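Local coordinates for protein HicA3 Toxin (Yersinia pestis, PDB 4P78) that is the toxin of a toxin-antitoxin pair, neutralised by its partner HicB3 and probably acting, like other HicA proteins, as an mRNA-cleaving ribonuclease, at residues Lys8-Asp12 with Ala13-Ile17; Leu31-Pro34 with Gly35-Lys38; Ile49-Gly52 with Leu53-Ala57. All coordinates share one frame; numbering follows the deposited sequence.

Followed from the N terminus, the three contacts lie in series, none enclosing or crossing another. Contact 1 closes the turn that leads from helix 3-12 into strand 16-22. Contact 2 closes the turn of the hairpin between strands 27-33 and 36-44. Contact 3 caps the start of helix 51-61. They mark three of the junctions of the small alpha-beta-beta-beta-alpha fold of HicA toxins, which resembles a double-stranded RNA-binding domain. Contacts 1 and 2 touch, through the pairing of strands 16-22 and 27-33 and through a lysine side chain that reaches a loop carbonyl. Contact 3 stands apart, its centre about 16 Å from that of contact 1 and 20 Å from that of contact 2.

Contact 1 (Lys8-Asp12 with Ala13-Ile17); sequences KRLED and AGWQI
Arg-9 reaches the turn through its backbone, its O accepting a weak bond from Ala-13 N, while its guanidinium points elsewhere, to a salt bridge with Glu-5. Leu-10 carries more of the contact. Its carbonyl O takes the Trp-15 N-H at 3.0 Å, with the donor tilted 28° from the carbonyl plane, and also a weak bond from Ala-13 N. The same oxygen sits at the indole edge of Trp-15, in the ring plane: Trp-15 CG lies beside its backbone N, anti to the carbonyl carbon (chi1 -67°), which brings CD1 to 3.4 Å from Leu-10 O. Alongside, Leu-10 CB meets Trp-15 CB at 4.1 Å, and both side chains run on to Ile-40 of strand 36-44. The Trp-15 N to Leu-10 O bond and that from Gly-14 N to Glu-11 O, 2.9 Å long and made from above the carbonyl plane, together form a Schellman motif that ends the helix, with Gly-14 (phi 97°) as C-prime. A water donates to Glu-11 O and to Trp-15 O, bridging the two carbonyls. Glu-11 CA also makes a nearly straight C-H...O contact with Trp-15 O at 3.2 Å. Farther out, the extended Glu-11 chain brings OE2 to 3.9 Å from Ile-17 CD1.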
loop_
_atom_site.group_PDB
_atom_site.type_symbol
_atom_site.label_atom_id
_atom_site.label_comp_id
_atom_site.label_asym_id
_atom_site.label_seq_id
_atom_site.Cartn_x
_atom_site.Cartn_y
_atom_site.Cartn_z
ATOM N N LYS C 8 -0.120 5.102 -29.317
ATOM C CA LYS C 8 -0.183 4.681 -30.718
ATOM C C LYS C 8 -0.459 3.173 -30.850
ATOM O O LYS C 8 -1.162 2.757 -31.762
ATOM C CB LYS C 8 1.092 5.103 -31.446
ATOM C CG LYS C 8 1.239 6.645 -31.472
ATOM C CD LYS C 8 2.697 7.128 -31.495
ATOM C CE LYS C 8 2.785 8.611 -31.127
ATOM N NZ LYS C 8 4.161 9.026 -30.700
ATOM N N ARG C 9 0.016 2.361 -29.906
ATOM C CA ARG C 9 -0.378 0.953 -29.906
ATOM C C ARG C 9 -1.867 0.786 -29.596
ATOM O O ARG C 9 -2.521 -0.116 -30.131
ATOM C CB ARG C 9 0.470 0.152 -28.921
ATOM C CG ARG C 9 1.888 -0.073 -29.422
ATOM C CD ARG C 9 2.766 -0.682 -28.358
ATOM N NE ARG C 9 4.147 -0.798 -28.810
ATOM C CZ ARG C 9 4.600 -1.805 -29.543
ATOM N NH1 ARG C 9 3.777 -2.784 -29.901
ATOM N NH2 ARG C 9 5.870 -1.835 -29.918
ATOM N N LEU C 10 -2.413 1.663 -28.759
ATOM C CA LEU C 10 -3.846 1.629 -28.457
ATOM C C LEU C 10 -4.674 2.059 -29.681
ATOM O O LEU C 10 -5.751 1.511 -29.946
ATOM C CB LEU C 10 -4.162 2.511 -27.244
ATOM C CG LEU C 10 -3.738 1.928 -25.882
ATOM C CD1 LEU C 10 -3.684 2.981 -24.793
ATOM C CD2 LEU C 10 -4.707 0.831 -25.472
ATOM N N GLU C 11 -4.160 3.027 -30.432
ATOM C CA GLU C 11 -4.820 3.472 -31.654
ATOM C C GLU C 11 -4.809 2.364 -32.698
ATOM O O GLU C 11 -5.794 2.171 -33.406
ATOM C CB GLU C 11 -4.155 4.731 -32.208
ATOM C CG GLU C 11 -4.443 5.979 -31.393
ATOM C CD GLU C 11 -3.719 7.191 -31.943
ATOM O OE1 GLU C 11 -2.570 7.022 -32.404
ATOM O OE2 GLU C 11 -4.299 8.300 -31.928
ATOM N N ASP C 12 -3.700 1.639 -32.786
ATOM C CA ASP C 12 -3.610 0.480 -33.667
ATOM C C ASP C 12 -4.678 -0.565 -33.327
ATOM O O ASP C 12 -5.105 -1.324 -34.188
ATOM C CB ASP C 12 -2.221 -0.154 -33.585
ATOM C CG ASP C 12 -1.135 0.715 -34.222
ATOM O OD1 ASP C 12 -1.474 1.619 -35.026
ATOM O OD2 ASP C 12 0.062 0.487 -33.917
ATOM N N ALA C 13 -5.108 -0.599 -32.068
ATOM C CA ALA C 13 -6.106 -1.572 -31.643
ATOM C C ALA C 13 -7.514 -0.993 -31.700
ATOM O O ALA C 13 -8.458 -1.593 -31.169
ATOM C CB ALA C 13 -5.795 -2.078 -30.231
ATOM N N GLY C 14 -7.658 0.172 -32.332
ATOM C CA GLY C 14 -8.976 0.743 -32.568
ATOM C C GLY C 14 -9.445 1.783 -31.563
ATOM O O GLY C 14 -10.560 2.296 -31.672
ATOM N N TRP C 15 -8.602 2.097 -30.584
ATOM C CA TRP C 15 -8.913 3.134 -29.606
ATOM C C TRP C 15 -8.606 4.523 -30.162
ATOM O O TRP C 15 -7.761 4.674 -31.043
ATOM C CB TRP C 15 -8.120 2.893 -28.304
ATOM C CG TRP C 15 -8.567 1.645 -27.598
ATOM C CD1 TRP C 15 -8.200 0.358 -27.890
ATOM C CD2 TRP C 15 -9.497 1.560 -26.506
ATOM N NE1 TRP C 15 -8.849 -0.521 -27.048
ATOM C CE2 TRP C 15 -9.654 0.192 -26.193
ATOM C CE3 TRP C 15 -10.212 2.506 -25.765
ATOM C CZ2 TRP C 15 -10.483 -0.250 -25.161
ATOM C CZ3 TRP C 15 -11.039 2.071 -24.749
ATOM C CH2 TRP C 15 -11.167 0.703 -24.452
ATOM N N GLN C 16 -9.288 5.539 -29.639
ATOM C CA GLN C 16 -9.030 6.920 -30.046
ATOM C C GLN C 16 -8.787 7.789 -28.825
ATOM O O GLN C 16 -9.416 7.583 -27.803
ATOM C CB GLN C 16 -10.206 7.480 -30.850
ATOM C CG GLN C 16 -10.432 6.775 -32.183
ATOM C CD GLN C 16 -11.801 7.072 -32.799
ATOM O OE1 GLN C 16 -12.504 7.992 -32.382
ATOM N NE2 GLN C 16 -12.184 6.272 -33.792
ATOM N N ILE C 17 -7.891 8.760 -28.945
ATOM C CA ILE C 17 -7.711 9.778 -27.922
ATOM C C ILE C 17 -9.007 10.545 -27.757
ATOM O O ILE C 17 -9.558 11.082 -28.721
ATOM C CB ILE C 17 -6.584 10.766 -28.267
ATOM C CG1 ILE C 17 -5.244 10.032 -28.366
ATOM C CG2 ILE C 17 -6.544 11.910 -27.222
ATOM C CD1 ILE C 17 -4.101 10.852 -28.969
HETATM O O HOH W 1 -7.942 3.907 -33.863
#

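Contact 2 (Leu31-Pro34 with Gly35-Lys38); sequences LCKP and GVRK
Lys-33 and Val-36 face each other across a type II beta turn, in which Val-36 N donates to Lys-33 O at 2.9 Å, the donor lying 26° from the carbonyl plane. Their side chains leave on the same face of the hairpin and cross at a slant, with Lys-33 CG resting 3.9 Å from Val-36 CG2 and the neighbouring CB and CD only slightly farther off. This apolar contact uses the lower part of the lysine: CG is anti to the backbone N (chi1 -178°) and the rest of the chain is extended, so the ammonium is carried well past the valine. Val-36 CB lies close to the turn carbonyl, 3.2 Å from Lys-33 O.

The turn is shaped by Pro-34 and Gly-35 at its two central positions, the glycine adopting the positive phi of 81° that a type II turn requires there. Beyond it a water sits between the strands, near Lys-33 N and the carbonyl oxygens of Val-36 and Lys-38, its distances too short to trust in detail. Arg-37 is the centre of an inverse gamma turn, and its side chain packs on Pro-55 of the HicB3 antitoxin chain. Lys-33 NZ is bound by Ala-13 O, which ties the hairpin to the turn that follows helix 3-12, while Cys-32 pairs with Gln-16 of strand 16-22 and Leu-31 with Ile-40 of strand 36-44.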
loop_
_atom_site.group_PDB
_atom_site.type_symbol
_atom_site.label_atom_id
_atom_site.label_comp_id
_atom_site.label_asym_id
_atom_site.label_seq_id
_atom_site.Cartn_x
_atom_site.Cartn_y
_atom_site.Cartn_z
ATOM N N LEU C 31 -8.946 7.617 -23.336
ATOM C CA LEU C 31 -9.217 7.094 -24.671
ATOM C C LEU C 31 -10.537 6.368 -24.662
ATOM O O LEU C 31 -10.986 5.902 -23.616
ATOM C CB LEU C 31 -8.116 6.149 -25.141
ATOM C CG LEU C 31 -6.700 6.737 -25.205
ATOM C CD1 LEU C 31 -5.897 6.429 -23.912
ATOM C CD2 LEU C 31 -5.998 6.219 -26.456
ATOM N N CYS C 32 -11.146 6.271 -25.836
ATOM C CA CYS C 32 -12.377 5.528 -26.015
ATOM C C CYS C 32 -12.290 4.745 -27.314
ATOM O O CYS C 32 -11.413 4.989 -28.140
ATOM C CB CYS C 32 -13.579 6.467 -26.039
ATOM S SG CYS C 32 -13.495 7.707 -27.347
ATOM N N LYS C 33 -13.207 3.807 -27.500
ATOM C CA LYS C 33 -13.206 2.973 -28.689
ATOM C C LYS C 33 -14.631 2.870 -29.200
ATOM O O LYS C 33 -15.531 2.500 -28.448
ATOM C CB LYS C 33 -12.620 1.588 -28.382
ATOM C CG LYS C 33 -12.537 0.655 -29.583
ATOM C CD LYS C 33 -11.787 -0.638 -29.249
ATOM C CE LYS C 33 -11.631 -1.505 -30.490
ATOM N NZ LYS C 33 -10.807 -2.725 -30.234
ATOM N N PRO C 34 -14.841 3.216 -30.483
ATOM C CA PRO C 34 -16.180 3.268 -31.086
ATOM C C PRO C 34 -16.912 1.943 -30.929
ATOM O O PRO C 34 -16.317 0.895 -31.179
ATOM C CB PRO C 34 -15.891 3.568 -32.562
ATOM C CG PRO C 34 -14.557 4.206 -32.564
ATOM C CD PRO C 34 -13.789 3.548 -31.462
ATOM N N GLY C 35 -18.167 1.993 -30.489
ATOM C CA GLY C 35 -18.952 0.791 -30.279
ATOM C C GLY C 35 -18.661 0.099 -28.956
ATOM O O GLY C 35 -19.216 -0.962 -28.663
ATOM N N VAL C 36 -17.782 0.693 -28.154
ATOM C CA VAL C 36 -17.406 0.125 -26.865
ATOM C C VAL C 36 -17.673 1.157 -25.775
ATOM O O VAL C 36 -17.249 2.311 -25.883
ATOM C CB VAL C 36 -15.920 -0.292 -26.833
ATOM C CG1 VAL C 36 -15.566 -0.938 -25.504
ATOM C CG2 VAL C 36 -15.599 -1.228 -27.984
ATOM N N ARG C 37 -18.381 0.754 -24.729
ATOM C CA ARG C 37 -18.733 1.698 -23.681
ATOM C C ARG C 37 -17.711 1.610 -22.537
ATOM O O ARG C 37 -18.059 1.353 -21.379
ATOM C CB ARG C 37 -20.156 1.436 -23.185
ATOM C CG ARG C 37 -21.234 1.550 -24.275
ATOM C CD ARG C 37 -22.571 1.003 -23.783
ATOM N NE ARG C 37 -22.434 -0.377 -23.312
ATOM C CZ ARG C 37 -23.158 -0.924 -22.336
ATOM N NH1 ARG C 37 -24.085 -0.211 -21.709
ATOM N NH2 ARG C 37 -22.955 -2.190 -21.983
ATOM N N LYS C 38 -16.442 1.814 -22.884
ATOM C CA LYS C 38 -15.361 1.783 -21.905
ATOM C C LYS C 38 -14.423 2.972 -22.078
ATOM O O LYS C 38 -14.385 3.610 -23.141
ATOM C CB LYS C 38 -14.574 0.480 -22.020
ATOM C CG LYS C 38 -15.400 -0.783 -21.775
ATOM C CD LYS C 38 -14.490 -1.997 -21.682
ATOM C CE LYS C 38 -15.252 -3.266 -21.337
ATOM N NZ LYS C 38 -15.620 -4.048 -22.555
HETATM O O HOH W 2 -14.947 3.604 -25.692
#

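Contact 3 (Ile49-Gly52 with Leu53-Ala57); sequences ISKG and LLRQA
Ser-50 is the N-cap of helix 51-61, and its hydroxyl OG accepts the Leu-53 N-H at 2.9 Å in a nearly straight capping bond (163°). With chi1 at 71°, OG sits between the backbone N and the carbonyl carbon of its own residue, turned toward the first turn of the helix. The same oxygen is hydrogen-bonded to Asp-15 of the HicB3 antitoxin chain, which joins the cap to the toxin-antitoxin interface.

Backbone bonds then follow the helical i to i+4 pattern: Leu-54 N to Ser-50 O, Arg-55 N to Lys-51 O, and Gln-56 N to Gly-52 O, the last at a longer 3.3 Å.

Among charged and polar groups, Arg-55 forms a salt bridge with Glu-75 of the antitoxin chain, and Gln-56 OE1 accepts from Arg-71 of that chain.

Apolar packing is carried by Ile-49, just ahead of the cap; it and Leu-53 also touch Leu-6 of helix 3-12. Leu-53 CG stands anti to the backbone N (chi1 -169°), beside the carbonyl carbon, which puts CD2 against the isoleucine. One methyl of Ile-49 serves both leucines: CG2 lies 3.7 Å from Leu-53 CD2 and 3.9 Å from Leu-54 CD2.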
loop_
_atom_site.group_PDB
_atom_site.type_symbol
_atom_site.label_atom_id
_atom_site.label_comp_id
_atom_site.label_asym_id
_atom_site.label_seq_id
_atom_site.Cartn_x
_atom_site.Cartn_y
_atom_site.Cartn_z
ATOM N N ILE C 49 7.308 2.588 -18.853
ATOM C CA ILE C 49 6.061 1.975 -18.425
ATOM C C ILE C 49 6.346 0.532 -18.048
ATOM O O ILE C 49 7.096 -0.146 -18.740
ATOM C CB ILE C 49 5.002 2.058 -19.534
ATOM C CG1 ILE C 49 4.690 3.523 -19.845
ATOM C CG2 ILE C 49 3.726 1.311 -19.138
ATOM C CD1 ILE C 49 3.894 3.702 -21.101
ATOM N N SER C 50 5.778 0.060 -16.944
ATOM C CA SER C 50 6.136 -1.274 -16.458
ATOM C C SER C 50 5.550 -2.367 -17.348
ATOM O O SER C 50 4.500 -2.187 -17.970
ATOM C CB SER C 50 5.666 -1.477 -15.015
ATOM O OG SER C 50 4.249 -1.592 -14.949
ATOM N N LYS C 51 6.242 -3.499 -17.397
ATOM C CA LYS C 51 5.689 -4.700 -17.994
ATOM C C LYS C 51 4.352 -5.072 -17.330
ATOM O O LYS C 51 3.427 -5.535 -17.993
ATOM C CB LYS C 51 6.682 -5.863 -17.881
ATOM C CG LYS C 51 6.351 -6.996 -18.845
ATOM C CD LYS C 51 6.234 -6.434 -20.267
ATOM C CE LYS C 51 5.850 -7.480 -21.301
ATOM N NZ LYS C 51 6.117 -6.937 -22.676
ATOM N N GLY C 52 4.256 -4.871 -16.016
ATOM C CA GLY C 52 3.003 -5.097 -15.304
ATOM C C GLY C 52 1.851 -4.315 -15.922
ATOM O O GLY C 52 0.799 -4.891 -16.240
ATOM N N LEU C 53 2.049 -3.012 -16.115
ATOM C CA LEU C 53 1.009 -2.181 -16.701
ATOM C C LEU C 53 0.702 -2.638 -18.125
ATOM O O LEU C 53 -0.462 -2.810 -18.485
ATOM C CB LEU C 53 1.410 -0.702 -16.691
ATOM C CG LEU C 53 0.272 0.271 -17.034
ATOM C CD1 LEU C 53 0.439 1.606 -16.271
ATOM C CD2 LEU C 53 0.194 0.533 -18.536
ATOM N N LEU C 54 1.743 -2.833 -18.931
ATOM C CA LEU C 54 1.553 -3.238 -20.325
ATOM C C LEU C 54 0.746 -4.532 -20.441
ATOM O O LEU C 54 -0.145 -4.628 -21.291
ATOM C CB LEU C 54 2.903 -3.402 -21.035
ATOM C CG LEU C 54 3.683 -2.108 -21.264
ATOM C CD1 LEU C 54 5.011 -2.397 -21.930
ATOM C CD2 LEU C 54 2.861 -1.142 -22.104
ATOM N N ARG C 55 1.045 -5.513 -19.584
ATOM C CA ARG C 55 0.331 -6.795 -19.599
ATOM C C ARG C 55 -1.161 -6.590 -19.362
ATOM O O ARG C 55 -1.996 -7.274 -19.948
ATOM C CB ARG C 55 0.907 -7.748 -18.539
ATOM C CG ARG C 55 2.152 -8.527 -18.971
ATOM C CD ARG C 55 1.770 -9.850 -19.602
ATOM N NE ARG C 55 2.923 -10.711 -19.862
ATOM C CZ ARG C 55 3.463 -11.537 -18.965
ATOM N NH1 ARG C 55 2.969 -11.613 -17.737
ATOM N NH2 ARG C 55 4.508 -12.287 -19.295
ATOM N N GLN C 56 -1.486 -5.644 -18.486
ATOM C CA GLN C 56 -2.875 -5.333 -18.176
ATOM C C GLN C 56 -3.514 -4.560 -19.318
ATOM O O GLN C 56 -4.688 -4.766 -19.647
ATOM C CB GLN C 56 -2.963 -4.535 -16.875
ATOM C CG GLN C 56 -4.394 -4.185 -16.432
ATOM C CD GLN C 56 -5.189 -5.412 -16.001
ATOM O OE1 GLN C 56 -4.629 -6.487 -15.760
ATOM N NE2 GLN C 56 -6.503 -5.254 -15.903
ATOM N N ALA C 57 -2.744 -3.656 -19.921
ATOM C CA ALA C 57 -3.251 -2.914 -21.076
ATOM C C ALA C 57 -3.625 -3.882 -22.197
ATOM O O ALA C 57 -4.684 -3.751 -22.813
ATOM C CB ALA C 57 -2.220 -1.908 -21.555
#